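Local coordinates for protein VMS1 (Saccharomyces cerevisiae, PDB 5WHG) that cleaves polypeptidyl-tRNAs as an endonuclease to release incompletely synthesized polypeptides for degradation downstream of ribosome-associated quality control, at residues A[67-72]-A[247-252]. Sequence-based numbering, arbitrary orientation.
Sequences YHLMNV and NFLEHK. With ZN (zinc ion), chain B.
Leu69 and Asn247 reach for each other from opposite directions, and the two methyls of the leucine sit against the amide nitrogen of the asparagine. Asn247 CG lies anti to the backbone N (chi1 -176°), which carries the amide out from the strand toward the helix and brings ND2 to 3.6 Å from Leu69 CD1, with Leu69 CD2 also beside it. No hydrogen bond crosses here. Asparagine suits this place in that its side chain spans the gap to Leu69 while its backbone is hydrogen-bonded to Ser224 of the neighbouring strand. Beside this pair, Leu249 adds an apolar contact, its forked end touching two residues about one helical turn apart. Its CD2 approaches Leu69 CD2 at 4.2 Å, while its other branch, CD1, lies 4.3 Å from Val72 CG1. Residues three apart face the same side of a helix, so the two methyls of Leu249 can meet one aliphatic side chain each. His68 points elsewhere: its ND1 binds the zinc ion at 1.9 Å, completing with Cys46, Cys49 and His62 the site of the C2H2 zinc finger. The contact is small, burying 135 Å² in all, yet three of its four residues are buried. It joins helix 66-76, which carries the last zinc ligand, to strand 247-255, at one edge of the five-stranded mixed sheet in the VLRF1 domain. A classic beta bulge at Leu249 and Glu250, set against Ile222, interrupts that strand. Leu249 also touches Leu76 farther along the helix, and on the sheet side strand 247-255 pairs antiparallel with strand 217-224.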
ATOM      1  N   TYR A  67     -10.682 -18.948   2.564  1.00142.62           N
ATOM      2  CA  TYR A  67      -9.940 -19.606   3.633  1.00135.55           C
ATOM      3  C   TYR A  67      -8.562 -18.981   3.807  1.00126.11           C
ATOM      4  O   TYR A  67      -8.204 -18.533   4.904  1.00123.89           O
ATOM      5  CB  TYR A  67      -9.815 -21.096   3.345  1.00134.00           C
ATOM      6  CG  TYR A  67      -9.208 -21.875   4.482  1.00134.52           C
ATOM      7  CD1 TYR A  67      -9.870 -22.001   5.692  1.00131.16           C
ATOM      8  CD2 TYR A  67      -7.981 -22.506   4.337  1.00137.14           C
ATOM      9  CE1 TYR A  67      -9.321 -22.725   6.728  1.00130.96           C
ATOM     10  CE2 TYR A  67      -7.428 -23.235   5.365  1.00133.31           C
ATOM     11  CZ  TYR A  67      -8.098 -23.338   6.558  1.00132.37           C
ATOM     12  OH  TYR A  67      -7.539 -24.065   7.583  1.00139.03           O
ATOM     13  N   HIS A  68      -7.778 -18.937   2.724  1.00113.38           N
ATOM     14  CA  HIS A  68      -6.473 -18.293   2.769  1.00109.65           C
ATOM     15  C   HIS A  68      -6.547 -16.878   3.330  1.00114.83           C
ATOM     16  O   HIS A  68      -5.625 -16.436   4.022  1.00116.61           O
ATOM     17  CB  HIS A  68      -5.854 -18.260   1.373  1.00113.48           C
ATOM     18  CG  HIS A  68      -4.504 -17.611   1.326  1.00118.12           C
ATOM     19  ND1 HIS A  68      -3.333 -18.309   1.538  1.00118.44           N
ATOM     20  CD2 HIS A  68      -4.139 -16.324   1.103  1.00112.67           C
ATOM     21  CE1 HIS A  68      -2.307 -17.483   1.444  1.00116.03           C
ATOM     22  NE2 HIS A  68      -2.769 -16.271   1.181  1.00110.88           N
ATOM     23  N   LEU A  69      -7.632 -16.155   3.061  1.00115.06           N
ATOM     24  CA  LEU A  69      -7.681 -14.765   3.493  1.00116.24           C
ATOM     25  C   LEU A  69      -7.828 -14.649   5.005  1.00114.33           C
ATOM     26  O   LEU A  69      -7.207 -13.780   5.631  1.00106.54           O
ATOM     27  CB  LEU A  69      -8.816 -14.034   2.781  1.00130.33           C
ATOM     28  CG  LEU A  69      -8.361 -13.281   1.530  1.00132.99           C
ATOM     29  CD1 LEU A  69      -9.513 -12.499   0.927  1.00132.44           C
ATOM     30  CD2 LEU A  69      -7.186 -12.361   1.870  1.00127.94           C
HETATM   31  N   MSE A  70      -8.635 -15.508   5.611  1.00121.99           N
HETATM   32  CA  MSE A  70      -8.823 -15.430   7.054  1.00126.46           C
HETATM   33  C   MSE A  70      -7.558 -15.866   7.790  1.00114.17           C
HETATM   34  O   MSE A  70      -7.214 -15.310   8.830  1.00110.91           O
HETATM   35  CB  MSE A  70     -10.019 -16.275   7.486  1.00145.90           C
HETATM   36  CG  MSE A  70     -11.294 -15.946   6.730  1.00159.99           C
HETATM   37 SE   MSE A  70     -12.770 -17.169   7.126  1.00177.75          SE
HETATM   38  CE  MSE A  70     -13.309 -16.408   8.847  1.00178.08           C
ATOM     39  N   ASN A  71      -6.859 -16.859   7.236  1.00109.68           N
ATOM     40  CA  ASN A  71      -5.608 -17.301   7.841  1.00108.60           C
ATOM     41  C   ASN A  71      -4.524 -16.235   7.728  1.00105.45           C
ATOM     42  O   ASN A  71      -3.732 -16.050   8.661  1.00105.79           O
ATOM     43  CB  ASN A  71      -5.155 -18.600   7.199  1.00 92.08           C
ATOM     44  CG  ASN A  71      -5.737 -19.787   7.880  1.00 98.50           C
ATOM     45  OD1 ASN A  71      -5.734 -19.864   9.102  1.00100.15           O
ATOM     46  ND2 ASN A  71      -6.262 -20.720   7.105  1.00108.62           N
ATOM     47  N   VAL A  72      -4.456 -15.542   6.588  1.00102.59           N
ATOM     48  CA  VAL A  72      -3.605 -14.359   6.490  1.00 92.91           C
ATOM     49  C   VAL A  72      -3.999 -13.357   7.564  1.00 82.71           C
ATOM     50  O   VAL A  72      -3.157 -12.862   8.325  1.00 76.95           O
ATOM     51  CB  VAL A  72      -3.702 -13.731   5.086  1.00 91.65           C
ATOM     52  CG1 VAL A  72      -3.197 -12.306   5.127  1.00 95.25           C
ATOM     53  CG2 VAL A  72      -2.907 -14.520   4.069  1.00 86.43           C
ATOM     54  N   ASN A 247      -7.812  -5.489  -2.125  1.00 83.33           N
ATOM     55  CA  ASN A 247      -8.243  -6.236  -0.948  1.00 92.41           C
ATOM     56  C   ASN A 247      -7.880  -5.457   0.317  1.00 93.28           C
ATOM     57  O   ASN A 247      -6.716  -5.441   0.735  1.00 93.83           O
ATOM     58  CB  ASN A 247      -7.610  -7.616  -0.947  1.00 97.85           C
ATOM     59  CG  ASN A 247      -8.098  -8.465   0.183  1.00 96.33           C
ATOM     60  OD1 ASN A 247      -9.048  -8.107   0.883  1.00 93.04           O
ATOM     61  ND2 ASN A 247      -7.466  -9.613   0.362  1.00 97.19           N
ATOM     62  N   PHE A 248      -8.884  -4.815   0.931  1.00 82.25           N
ATOM     63  CA  PHE A 248      -8.696  -4.092   2.187  1.00 73.88           C
ATOM     64  C   PHE A 248      -8.998  -5.054   3.328  1.00 69.57           C
ATOM     65  O   PHE A 248     -10.155  -5.395   3.564  1.00 73.64           O
ATOM     66  CB  PHE A 248      -9.583  -2.849   2.276  1.00 73.16           C
ATOM     67  CG  PHE A 248      -9.039  -1.626   1.559  1.00 76.41           C
ATOM     68  CD1 PHE A 248      -7.746  -1.600   1.048  1.00 76.80           C
ATOM     69  CD2 PHE A 248      -9.845  -0.498   1.387  1.00 81.67           C
ATOM     70  CE1 PHE A 248      -7.260  -0.475   0.373  1.00 74.03           C
ATOM     71  CE2 PHE A 248      -9.374   0.634   0.720  1.00 80.32           C
ATOM     72  CZ  PHE A 248      -8.078   0.647   0.210  1.00 77.01           C
ATOM     73  N   LEU A 249      -7.955  -5.488   4.037  1.00 64.08           N
ATOM     74  CA  LEU A 249      -8.144  -6.390   5.162  1.00 73.40           C
ATOM     75  C   LEU A 249      -8.919  -5.704   6.274  1.00 82.69           C
ATOM     76  O   LEU A 249      -9.771  -6.326   6.915  1.00 89.53           O
ATOM     77  CB  LEU A 249      -6.788  -6.898   5.661  1.00 81.34           C
ATOM     78  CG  LEU A 249      -5.923  -7.637   4.626  1.00 82.24           C
ATOM     79  CD1 LEU A 249      -4.715  -8.276   5.260  1.00 76.49           C
ATOM     80  CD2 LEU A 249      -6.742  -8.689   3.920  1.00 85.21           C
ATOM     81  N   GLU A 250      -8.635  -4.428   6.520  1.00 88.14           N
ATOM     82  CA  GLU A 250      -9.463  -3.593   7.380  1.00 82.85           C
ATOM     83  C   GLU A 250      -9.648  -2.237   6.711  1.00 84.24           C
ATOM     84  O   GLU A 250      -8.854  -1.827   5.860  1.00 87.20           O
ATOM     85  CB  GLU A 250      -8.852  -3.412   8.771  1.00 76.58           C
ATOM     86  CG  GLU A 250      -8.252  -4.663   9.407  1.00 92.79           C
ATOM     87  CD  GLU A 250      -9.272  -5.630  10.001  1.00 97.08           C
ATOM     88  OE1 GLU A 250     -10.487  -5.355   9.923  1.00 94.77           O
ATOM     89  OE2 GLU A 250      -8.848  -6.676  10.549  1.00 95.74           O
ATOM     90  N   HIS A 251     -10.711  -1.538   7.096  1.00 85.49           N
ATOM     91  CA  HIS A 251     -10.923  -0.186   6.590  1.00 88.48           C
ATOM     92  C   HIS A 251     -11.899   0.517   7.511  1.00 91.34           C
ATOM     93  O   HIS A 251     -12.849  -0.100   7.994  1.00100.18           O
ATOM     94  CB  HIS A 251     -11.469  -0.185   5.158  1.00 74.69           C
ATOM     95  CG  HIS A 251     -12.869  -0.684   5.069  1.00 86.81           C
ATOM     96  ND1 HIS A 251     -13.961   0.158   5.081  1.00 92.23           N
ATOM     97  CD2 HIS A 251     -13.360  -1.943   5.027  1.00 86.29           C
ATOM     98  CE1 HIS A 251     -15.064  -0.564   5.038  1.00 91.24           C
ATOM     99  NE2 HIS A 251     -14.726  -1.841   5.001  1.00 92.69           N
ATOM    100  N   LYS A 252     -11.658   1.804   7.750  1.00 89.13           N
ATOM    101  CA  LYS A 252     -12.519   2.617   8.595  1.00 85.47           C
ATOM    102  C   LYS A 252     -12.615   4.009   7.992  1.00 80.29           C
ATOM    103  O   LYS A 252     -11.649   4.489   7.391  1.00 81.85           O
ATOM    104  CB  LYS A 252     -11.979   2.692  10.033  1.00 92.52           C
ATOM    105  CG  LYS A 252     -13.051   2.604  11.123  1.00106.46           C
ATOM    106  CD  LYS A 252     -13.293   1.147  11.529  1.00123.54           C
ATOM    107  CE  LYS A 252     -14.522   0.998  12.431  1.00137.70           C
ATOM    108  NZ  LYS A 252     -14.777  -0.421  12.841  1.00142.43           N
TER
HETATM  109 ZN    ZN B 501      -3.293 -20.007   2.355  1.00127.25          ZN